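Long-range contacts in TonB-dependent siderophore receptor (Pseudomonas aeruginosa 39016, PDB 5NEC), which probably takes up ferric siderophores, and drugs conjugated to them, across the outer membrane in a TonB-dependent manner: residues 274-279 against 308-313; 596-601 against 641-646; 657-662 against 679-684. One frame throughout, in Å; residues are numbered along the deposited sequence.

Contact 1: 274-279 against 308-313; sequences RDFQKS and HQDYLW
Phe276 of 274-279 and Leu312 of 308-313 form an antiparallel hydrogen-bonded pair and also meet through their side chains. Phe276 CB leaves the strand on the face shared with Leu312 and Asp310. CG stands in the crowded position between backbone N and carbonyl carbon (chi1 57°), which turns the ring toward the other strand. CD1 then lies 3.4 Å from Asp310 O, which sits at the ring edge, and CE1 comes 3.4 Å from Asp310 OD1, a favourable place for oxygens because aromatic C-H groups carry slight positive charge. On the other side of the ring CE2 reaches Leu312 CD2 at 3.7 Å, and the tip, CZ, lies 3.7 Å from Leu312 CB, which packs over one face. A flat ring thus serves an aliphatic neighbour with its face and a polar one with its rim.

The opposite side of the strand pair carries Gln277 and Tyr311. Gln277 CG packs over a face of the Tyr311 ring, 3.6 Å from its centroid, a CH-pi contact; the aliphatic CG of a long polar residue can pack on a ring while the amide lies beyond it. Four backbone bonds, such as Leu312 N to Phe276 O at 2.9 Å, hold the register. Before the strand begins, Arg274 NE bonds Asp275 OD1 at 3.0 Å, a salt bridge whose two residues both reach on to Thr314.

The two strands, 276-291 and 296-316, form a beta hairpin of the barrel wall. Strand 225-238 flanks it beside 274-279, where Ser279 OG bonds Ser236, and strand 327-354 lies beside 308-313; Asp310 OD1 also bonds Tyr377. Gln277 and Tyr311 both touch Pro90 of the plug domain.

Contact 2: 596-601 against 641-646; sequences WKVFAG and FSLWTT
Trp596 and Thr645 meet at the start of 596-601, where side-chain polar bonds join the backbone ladder. Thr645 OG1, anti to its own backbone N (chi1 -172°), donates to Lys597 O at 2.7 Å and receives a weak, bent bond from Trp596 NE1 at 2.9 Å. A hydroxyl suits this place because it can give and accept at once. Lys597 O is gripped twice, since Thr646 N also donates to it, at 3.2 Å and from above the carbonyl plane.

Lys597 N returns a bond to Thr646 O at 2.9 Å, and with Phe599-Trp644 and Gly601-Ser642 this makes three reciprocal antiparallel pairs. Between the last two Ala600 CA comes 3.1 Å from Ser642 O in a CA-H...O contact.

On the face of Val598 and Ala600 the apolar contact is made by Leu643, whose CD1 lies 3.6 Å from Val598 CG2 and 3.7 Å from Ala600 CB. One methyl of the branched leucine thus touches both residues of the facing strand.

On the opposite face Phe599 and Trp644 touch helix 59-64, while Trp644 NE1 bonds Tyr33 and Lys597 NZ bonds Thr31 O. This face of the barrel wall is therefore covered by the plug's helix 59-64 and by N-terminal residues; strand 653-666 continues the barrel beyond 641-646.

Contact 3: 657-662 against 679-684; sequences GGAFYV and WRYDAM
Trp679, first in 679-684, lays its indole against Tyr661. Its CG is anti to the carbonyl carbon (chi1 -84°), which brings the ring toward the other strand. Tyr661 CB stands almost directly above the six-membered ring, 3.5 Å from its centroid, and Tyr661 CD1 comes 3.4 Å from Trp679 NE1. The two aromatic planes are inclined at 45°, and the opposite indole face receives Tyr681 OH. A wide flat ring can meet a methylene on one face and a hydroxyl on the other.

Next, Arg680 exchanges backbone bonds with Phe660. Its side chain runs extended along its own strand, placing NE 2.8 Å from Asp682 OD1 in a salt bridge, with the carboxylate oxygen in the guanidinium plane. Tyr681 turns back to the face of Trp679, where its CE2 touches Ala659 CB at 3.5 Å; a small methyl leaves room for the phenol ring.

Asp682 forms reciprocal backbone bonds with Gly658, and its OD2 comes 3.3 Å from Phe660 CE2. A CB on Gly658 would collide with the Phe660 ring, so glycine fits there. At Ala683 the strands close to a CA-CA distance of 4.1 Å opposite Gly657, where a CB would run into Asp682 O.

Strands 653-666 and 674-688 form a hairpin of the barrel, between strand 639-650 beside 657-662 and strand 693-700 beside 679-684. On the face of Phe660 and Asp682, Arg75 forms a salt bridge with Asp682 OD2 and packs on Phe660.

In the fold
All three contacts join antiparallel neighbours in the wall of the transmembrane beta-barrel, and they follow one another along the chain without overlapping. Contacts 2 and 3 are adjacent, with centres about 10 Å apart: strand 639-650 of contact 2 is probably hydrogen-bonded to strand 653-666 of contact 3, as at Phe641 O and Tyr661 N, making four consecutive strands. Contact 1 lies across the chain's centre from contact 2, about 37 Å away between centres, and about 32 Å from contact 3. Arg75 joins contacts 2 and 3, bonding Ser642 through its backbone and Asp682 through its side chain, so that this part of the wall meets the plug, which closes the barrel in TonB-dependent receptors; contact 1 meets it at Pro90.

Contact 1: 274-279 against 308-313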
loop_
_atom_site.group_PDB
_atom_site.type_symbol
_atom_site.label_atom_id
_atom_site.label_comp_id
_atom_site.label_asym_id
_atom_site.label_seq_id
_atom_site.Cartn_x
_atom_site.Cartn_y
_atom_site.Cartn_z
ATOM N N ARG A 274 8.272 18.229 20.530
ATOM C CA ARG A 274 8.529 18.848 19.238
ATOM C C ARG A 274 7.859 18.157 18.068
ATOM O O ARG A 274 7.324 18.824 17.186
ATOM C CB ARG A 274 10.036 18.919 18.971
ATOM C CG ARG A 274 10.392 19.427 17.582
ATOM C CD ARG A 274 11.883 19.527 17.335
ATOM N NE ARG A 274 12.481 18.249 16.978
ATOM C CZ ARG A 274 13.782 18.079 16.725
ATOM N NH1 ARG A 274 14.636 19.103 16.803
ATOM N NH2 ARG A 274 14.246 16.868 16.418
ATOM N N ASP A 275 7.942 16.835 18.011
ATOM C CA ASP A 275 7.636 16.112 16.776
ATOM C C ASP A 275 6.140 15.878 16.608
ATOM O O ASP A 275 5.449 15.647 17.578
ATOM C CB ASP A 275 8.411 14.782 16.713
ATOM C CG ASP A 275 9.949 14.980 16.757
ATOM O OD1 ASP A 275 10.440 16.100 16.478
ATOM O OD2 ASP A 275 10.658 14.002 17.087
ATOM N N PHE A 276 5.654 15.953 15.372
ATOM C CA PHE A 276 4.234 15.792 15.085
ATOM C C PHE A 276 4.040 15.286 13.662
ATOM O O PHE A 276 4.889 15.487 12.801
ATOM C CB PHE A 276 3.452 17.116 15.317
ATOM C CG PHE A 276 3.960 18.298 14.511
ATOM C CD1 PHE A 276 3.575 18.480 13.192
ATOM C CD2 PHE A 276 4.833 19.226 15.079
ATOM C CE1 PHE A 276 4.049 19.545 12.451
ATOM C CE2 PHE A 276 5.305 20.298 14.346
ATOM C CZ PHE A 276 4.914 20.457 13.025
ATOM N N GLN A 277 2.915 14.635 13.423
ATOM C CA GLN A 277 2.580 14.131 12.104
ATOM C C GLN A 277 1.069 14.253 11.932
ATOM O O GLN A 277 0.315 13.495 12.504
ATOM C CB GLN A 277 3.078 12.701 11.989
ATOM C CG GLN A 277 2.941 12.054 10.640
ATOM C CD GLN A 277 3.129 10.561 10.718
ATOM O OE1 GLN A 277 4.101 10.068 11.270
ATOM N NE2 GLN A 277 2.134 9.831 10.259
ATOM N N LYS A 278 0.650 15.268 11.184
ATOM C CA LYS A 278 -0.756 15.624 11.016
ATOM C C LYS A 278 -1.126 15.491 9.563
ATOM O O LYS A 278 -0.399 15.959 8.711
ATOM C CB LYS A 278 -0.993 17.066 11.446
ATOM C CG LYS A 278 -0.981 17.199 12.935
ATOM C CD LYS A 278 -0.737 18.635 13.400
ATOM C CE LYS A 278 -0.830 18.689 14.917
ATOM N NZ LYS A 278 -0.168 19.905 15.472
ATOM N N SER A 279 -2.251 14.847 9.282
ATOM C CA SER A 279 -2.728 14.774 7.915
ATOM C C SER A 279 -4.242 14.809 7.832
ATOM O O SER A 279 -4.940 14.523 8.796
ATOM C CB SER A 279 -2.127 13.570 7.169
ATOM O OG SER A 279 -2.823 12.393 7.439
ATOM N N HIS A 308 -3.721 17.379 2.885
ATOM C CA HIS A 308 -2.776 18.218 3.587
ATOM C C HIS A 308 -1.891 17.321 4.469
ATOM O O HIS A 308 -2.370 16.362 5.090
ATOM C CB HIS A 308 -3.517 19.253 4.437
ATOM C CG HIS A 308 -2.604 20.193 5.160
ATOM N ND1 HIS A 308 -1.746 21.060 4.507
ATOM C CD2 HIS A 308 -2.394 20.386 6.485
ATOM C CE1 HIS A 308 -1.063 21.757 5.397
ATOM N NE2 HIS A 308 -1.443 21.374 6.604
ATOM N N GLN A 309 -0.601 17.625 4.504
ATOM C CA GLN A 309 0.341 16.972 5.398
ATOM C C GLN A 309 1.227 18.000 6.073
ATOM O O GLN A 309 1.764 18.895 5.432
ATOM C CB GLN A 309 1.196 15.994 4.629
ATOM C CG GLN A 309 0.428 14.757 4.261
ATOM C CD GLN A 309 1.220 13.843 3.369
ATOM O OE1 GLN A 309 2.069 14.304 2.602
ATOM N NE2 GLN A 309 0.950 12.523 3.458
ATOM N N ASP A 310 1.363 17.854 7.378
ATOM C CA ASP A 310 2.159 18.734 8.203
ATOM C C ASP A 310 2.952 17.824 9.184
ATOM O O ASP A 310 2.411 17.370 10.226
ATOM C CB ASP A 310 1.220 19.735 8.888
ATOM C CG ASP A 310 1.949 20.827 9.639
ATOM O OD1 ASP A 310 3.181 21.009 9.501
ATOM O OD2 ASP A 310 1.268 21.514 10.412
ATOM N N TYR A 311 4.202 17.530 8.792
ATOM C CA TYR A 311 5.066 16.544 9.446
ATOM C C TYR A 311 6.360 17.198 9.920
ATOM O O TYR A 311 6.959 17.965 9.177
ATOM C CB TYR A 311 5.472 15.423 8.472
ATOM C CG TYR A 311 4.381 14.523 7.921
ATOM C CD1 TYR A 311 3.051 14.618 8.346
ATOM C CD2 TYR A 311 4.683 13.533 6.976
ATOM C CE1 TYR A 311 2.069 13.778 7.841
ATOM C CE2 TYR A 311 3.697 12.680 6.473
ATOM C CZ TYR A 311 2.399 12.811 6.909
ATOM O OH TYR A 311 1.401 11.999 6.438
ATOM N N LEU A 312 6.787 16.860 11.137
ATOM C CA LEU A 312 8.110 17.195 11.676
ATOM C C LEU A 312 8.584 16.057 12.583
ATOM O O LEU A 312 7.959 15.774 13.618
ATOM C CB LEU A 312 8.049 18.479 12.487
ATOM C CG LEU A 312 9.255 18.896 13.350
ATOM C CD1 LEU A 312 10.451 19.059 12.480
ATOM C CD2 LEU A 312 9.014 20.194 14.095
ATOM N N TRP A 313 9.696 15.427 12.222
ATOM C CA TRP A 313 10.145 14.243 12.943
ATOM C C TRP A 313 11.668 14.208 13.081
ATOM O O TRP A 313 12.379 15.014 12.475
ATOM C CB TRP A 313 9.596 12.976 12.269
ATOM C CG TRP A 313 10.267 12.577 11.006
ATOM C CD1 TRP A 313 11.200 11.609 10.870
ATOM C CD2 TRP A 313 10.049 13.115 9.699
ATOM N NE1 TRP A 313 11.601 11.508 9.559
ATOM C CE2 TRP A 313 10.901 12.414 8.809
ATOM C CE3 TRP A 313 9.202 14.106 9.179
ATOM C CZ2 TRP A 313 10.948 12.690 7.421
ATOM C CZ3 TRP A 313 9.251 14.371 7.802
ATOM C CH2 TRP A 313 10.124 13.670 6.948
#

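Contact 2: 596-601 against 641-646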
loop_
_atom_site.group_PDB
_atom_site.type_symbol
_atom_site.label_atom_id
_atom_site.label_comp_id
_atom_site.label_asym_id
_atom_site.label_seq_id
_atom_site.Cartn_x
_atom_site.Cartn_y
_atom_site.Cartn_z
ATOM N N TRP A 596 -10.757 -26.044 6.281
ATOM C CA TRP A 596 -9.381 -25.564 6.277
ATOM C C TRP A 596 -9.148 -24.603 5.101
ATOM O O TRP A 596 -9.119 -25.035 3.947
ATOM C CB TRP A 596 -8.430 -26.768 6.211
ATOM C CG TRP A 596 -6.970 -26.472 6.363
ATOM C CD1 TRP A 596 -6.407 -25.381 6.953
ATOM C CD2 TRP A 596 -5.880 -27.310 5.954
ATOM N NE1 TRP A 596 -5.040 -25.473 6.920
ATOM C CE2 TRP A 596 -4.686 -26.647 6.310
ATOM C CE3 TRP A 596 -5.798 -28.553 5.306
ATOM C CZ2 TRP A 596 -3.419 -27.181 6.046
ATOM C CZ3 TRP A 596 -4.541 -29.085 5.040
ATOM C CH2 TRP A 596 -3.366 -28.396 5.415
ATOM N N LYS A 597 -8.985 -23.310 5.417
ATOM C CA LYS A 597 -8.734 -22.262 4.424
ATOM C C LYS A 597 -7.279 -21.808 4.410
ATOM O O LYS A 597 -6.578 -21.875 5.415
ATOM C CB LYS A 597 -9.628 -21.047 4.679
ATOM C CG LYS A 597 -11.092 -21.353 4.474
ATOM C CD LYS A 597 -11.921 -20.096 4.349
ATOM C CE LYS A 597 -12.017 -19.369 5.677
ATOM N NZ LYS A 597 -13.073 -18.323 5.634
ATOM N N VAL A 598 -6.845 -21.320 3.254
ATOM C CA VAL A 598 -5.475 -20.884 3.067
ATOM C C VAL A 598 -5.387 -19.655 2.136
ATOM O O VAL A 598 -6.137 -19.535 1.163
ATOM C CB VAL A 598 -4.591 -22.059 2.581
ATOM C CG1 VAL A 598 -4.803 -22.348 1.102
ATOM C CG2 VAL A 598 -3.126 -21.794 2.877
ATOM N N PHE A 599 -4.491 -18.732 2.491
ATOM C CA PHE A 599 -4.123 -17.613 1.645
ATOM C C PHE A 599 -2.616 -17.467 1.795
ATOM O O PHE A 599 -2.131 -17.143 2.872
ATOM C CB PHE A 599 -4.856 -16.362 2.104
ATOM C CG PHE A 599 -4.692 -15.187 1.189
ATOM C CD1 PHE A 599 -5.497 -15.062 0.044
ATOM C CD2 PHE A 599 -3.763 -14.181 1.476
ATOM C CE1 PHE A 599 -5.367 -13.972 -0.811
ATOM C CE2 PHE A 599 -3.628 -13.083 0.625
ATOM C CZ PHE A 599 -4.432 -12.976 -0.518
ATOM N N ALA A 600 -1.879 -17.755 0.725
ATOM C CA ALA A 600 -0.432 -17.953 0.812
ATOM C C ALA A 600 0.283 -17.680 -0.501
ATOM O O ALA A 600 -0.303 -17.809 -1.559
ATOM C CB ALA A 600 -0.124 -19.370 1.294
ATOM N N GLY A 601 1.548 -17.264 -0.419
ATOM C CA GLY A 601 2.380 -17.061 -1.604
ATOM C C GLY A 601 3.868 -17.152 -1.329
ATOM O O GLY A 601 4.310 -17.020 -0.188
ATOM N N PHE A 641 7.949 -15.226 1.940
ATOM C CA PHE A 641 6.931 -16.251 2.072
ATOM C C PHE A 641 5.876 -15.742 3.055
ATOM O O PHE A 641 6.211 -15.269 4.149
ATOM C CB PHE A 641 7.590 -17.572 2.554
ATOM C CG PHE A 641 6.606 -18.666 2.927
ATOM C CD1 PHE A 641 6.023 -18.705 4.196
ATOM C CD2 PHE A 641 6.265 -19.664 2.010
ATOM C CE1 PHE A 641 5.123 -19.705 4.537
ATOM C CE2 PHE A 641 5.359 -20.672 2.351
ATOM C CZ PHE A 641 4.788 -20.691 3.619
ATOM N N SER A 642 4.611 -15.834 2.657
ATOM C CA SER A 642 3.483 -15.480 3.509
ATOM C C SER A 642 2.489 -16.631 3.490
ATOM O O SER A 642 2.115 -17.109 2.417
ATOM C CB SER A 642 2.799 -14.206 2.992
ATOM O OG SER A 642 3.670 -13.073 3.018
ATOM N N LEU A 643 2.084 -17.087 4.670
ATOM C CA LEU A 643 1.085 -18.132 4.827
ATOM C C LEU A 643 0.086 -17.627 5.838
ATOM O O LEU A 643 0.478 -17.289 6.952
ATOM C CB LEU A 643 1.718 -19.419 5.370
ATOM C CG LEU A 643 0.734 -20.530 5.802
ATOM C CD1 LEU A 643 -0.113 -20.974 4.627
ATOM C CD2 LEU A 643 1.459 -21.722 6.394
ATOM N N TRP A 644 -1.190 -17.572 5.457
ATOM C CA TRP A 644 -2.285 -17.326 6.401
ATOM C C TRP A 644 -3.277 -18.473 6.272
ATOM O O TRP A 644 -3.691 -18.812 5.161
ATOM C CB TRP A 644 -2.994 -15.998 6.124
ATOM C CG TRP A 644 -4.112 -15.750 7.091
ATOM C CD1 TRP A 644 -5.446 -15.902 6.860
ATOM C CD2 TRP A 644 -3.981 -15.340 8.453
ATOM N NE1 TRP A 644 -6.161 -15.593 7.991
ATOM C CE2 TRP A 644 -5.286 -15.249 8.986
ATOM C CE3 TRP A 644 -2.884 -15.021 9.273
ATOM C CZ2 TRP A 644 -5.530 -14.863 10.314
ATOM C CZ3 TRP A 644 -3.119 -14.630 10.584
ATOM C CH2 TRP A 644 -4.440 -14.553 11.097
ATOM N N THR A 645 -3.663 -19.056 7.406
ATOM C CA THR A 645 -4.583 -20.181 7.413
ATOM C C THR A 645 -5.565 -20.152 8.583
ATOM O O THR A 645 -5.205 -19.741 9.689
ATOM C CB THR A 645 -3.813 -21.512 7.401
ATOM O OG1 THR A 645 -4.739 -22.580 7.226
ATOM C CG2 THR A 645 -3.024 -21.747 8.690
ATOM N N THR A 646 -6.805 -20.571 8.319
ATOM C CA THR A 646 -7.807 -20.757 9.370
ATOM C C THR A 646 -8.411 -22.146 9.297
ATOM O O THR A 646 -8.515 -22.742 8.223
ATOM C CB THR A 646 -8.925 -19.705 9.300
ATOM O OG1 THR A 646 -9.537 -19.716 8.008
ATOM C CG2 THR A 646 -8.353 -18.323 9.603
#

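Contact 3: 657-662 against 679-684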
loop_
_atom_site.group_PDB
_atom_site.type_symbol
_atom_site.label_atom_id
_atom_site.label_comp_id
_atom_site.label_asym_id
_atom_site.label_seq_id
_atom_site.Cartn_x
_atom_site.Cartn_y
_atom_site.Cartn_z
ATOM N N GLY A 657 -3.623 -18.977 12.092
ATOM C CA GLY A 657 -2.349 -18.322 12.251
ATOM C C GLY A 657 -1.701 -17.938 10.947
ATOM O O GLY A 657 -2.236 -18.204 9.871
ATOM N N GLY A 658 -0.550 -17.287 11.061
ATOM C CA GLY A 658 0.256 -16.970 9.915
ATOM C C GLY A 658 1.727 -17.075 10.220
ATOM O O GLY A 658 2.142 -16.835 11.343
ATOM N N ALA A 659 2.499 -17.452 9.207
ATOM C CA ALA A 659 3.949 -17.434 9.260
ATOM C C ALA A 659 4.420 -16.587 8.086
ATOM O O ALA A 659 3.993 -16.804 6.945
ATOM C CB ALA A 659 4.504 -18.838 9.153
ATOM N N PHE A 660 5.294 -15.619 8.365
ATOM C CA PHE A 660 5.770 -14.701 7.339
ATOM C C PHE A 660 7.283 -14.652 7.392
ATOM O O PHE A 660 7.842 -14.393 8.446
ATOM C CB PHE A 660 5.172 -13.307 7.564
ATOM C CG PHE A 660 3.677 -13.314 7.744
ATOM C CD1 PHE A 660 2.835 -13.327 6.648
ATOM C CD2 PHE A 660 3.113 -13.343 9.018
ATOM C CE1 PHE A 660 1.455 -13.349 6.811
ATOM C CE2 PHE A 660 1.739 -13.373 9.189
ATOM C CZ PHE A 660 0.906 -13.382 8.083
ATOM N N TYR A 661 7.938 -14.919 6.267
ATOM C CA TYR A 661 9.384 -14.737 6.147
ATOM C C TYR A 661 9.699 -13.606 5.151
ATOM O O TYR A 661 9.074 -13.499 4.091
ATOM C CB TYR A 661 10.071 -16.053 5.746
ATOM C CG TYR A 661 11.546 -15.897 5.470
ATOM C CD1 TYR A 661 12.472 -15.889 6.513
ATOM C CD2 TYR A 661 12.021 -15.724 4.161
ATOM C CE1 TYR A 661 13.820 -15.734 6.268
ATOM C CE2 TYR A 661 13.372 -15.571 3.905
ATOM C CZ TYR A 661 14.264 -15.582 4.969
ATOM O OH TYR A 661 15.602 -15.418 4.738
ATOM N N VAL A 662 10.652 -12.752 5.514
ATOM C CA VAL A 662 11.205 -11.758 4.589
ATOM C C VAL A 662 12.729 -11.833 4.700
ATOM O O VAL A 662 13.264 -11.728 5.786
ATOM C CB VAL A 662 10.717 -10.314 4.895
ATOM C CG1 VAL A 662 11.390 -9.309 3.975
ATOM C CG2 VAL A 662 9.213 -10.202 4.759
ATOM N N TRP A 679 11.607 -14.095 10.633
ATOM C CA TRP A 679 10.384 -14.876 10.673
ATOM C C TRP A 679 9.452 -14.179 11.642
ATOM O O TRP A 679 9.873 -13.772 12.723
ATOM C CB TRP A 679 10.668 -16.301 11.186
ATOM C CG TRP A 679 11.139 -17.219 10.117
ATOM C CD1 TRP A 679 12.429 -17.565 9.833
ATOM C CD2 TRP A 679 10.315 -17.904 9.161
ATOM N NE1 TRP A 679 12.459 -18.427 8.756
ATOM C CE2 TRP A 679 11.174 -18.646 8.323
ATOM C CE3 TRP A 679 8.933 -17.943 8.920
ATOM C CZ2 TRP A 679 10.701 -19.432 7.274
ATOM C CZ3 TRP A 679 8.460 -18.727 7.878
ATOM C CH2 TRP A 679 9.349 -19.466 7.066
ATOM N N ARG A 680 8.189 -14.034 11.265
ATOM C CA ARG A 680 7.157 -13.541 12.174
ATOM C C ARG A 680 6.010 -14.536 12.177
ATOM O O ARG A 680 5.634 -15.048 11.121
ATOM C CB ARG A 680 6.663 -12.172 11.717
ATOM C CG ARG A 680 5.378 -11.715 12.395
ATOM C CD ARG A 680 4.855 -10.417 11.823
ATOM N NE ARG A 680 3.499 -10.166 12.296
ATOM C CZ ARG A 680 2.805 -9.037 12.124
ATOM N NH1 ARG A 680 3.311 -7.986 11.491
ATOM N NH2 ARG A 680 1.572 -8.954 12.603
ATOM N N TYR A 681 5.444 -14.783 13.355
ATOM C CA TYR A 681 4.272 -15.658 13.468
ATOM C C TYR A 681 3.123 -14.916 14.130
ATOM O O TYR A 681 3.348 -14.143 15.048
ATOM C CB TYR A 681 4.611 -16.957 14.220
ATOM C CG TYR A 681 5.708 -17.777 13.559
ATOM C CD1 TYR A 681 7.050 -17.550 13.871
ATOM C CD2 TYR A 681 5.414 -18.779 12.625
ATOM C CE1 TYR A 681 8.070 -18.279 13.279
ATOM C CE2 TYR A 681 6.427 -19.522 12.024
ATOM C CZ TYR A 681 7.759 -19.254 12.361
ATOM O OH TYR A 681 8.800 -19.968 11.795
ATOM N N ASP A 682 1.908 -15.138 13.628
ATOM C CA ASP A 682 0.673 -14.559 14.160
ATOM C C ASP A 682 -0.315 -15.669 14.534
ATOM O O ASP A 682 -0.298 -16.726 13.917
ATOM C CB ASP A 682 0.020 -13.696 13.086
ATOM C CG ASP A 682 0.798 -12.417 12.771
ATOM O OD1 ASP A 682 1.768 -12.057 13.490
ATOM O OD2 ASP A 682 0.421 -11.739 11.793
ATOM N N ALA A 683 -1.182 -15.429 15.515
ATOM C CA ALA A 683 -2.221 -16.400 15.910
ATOM C C ALA A 683 -3.568 -15.708 16.005
ATOM O O ALA A 683 -3.610 -14.523 16.321
ATOM C CB ALA A 683 -1.871 -17.044 17.248
ATOM N N MET A 684 -4.655 -16.439 15.731
ATOM C CA MET A 684 -6.017 -15.950 15.995
ATOM C C MET A 684 -6.993 -17.043 16.426
ATOM O O MET A 684 -6.833 -18.216 16.099
ATOM C CB MET A 684 -6.604 -15.184 14.786
ATOM C CG MET A 684 -7.213 -16.013 13.649
ATOM S SD MET A 684 -8.940 -16.577 13.807
ATOM C CE MET A 684 -9.816 -15.046 13.591
#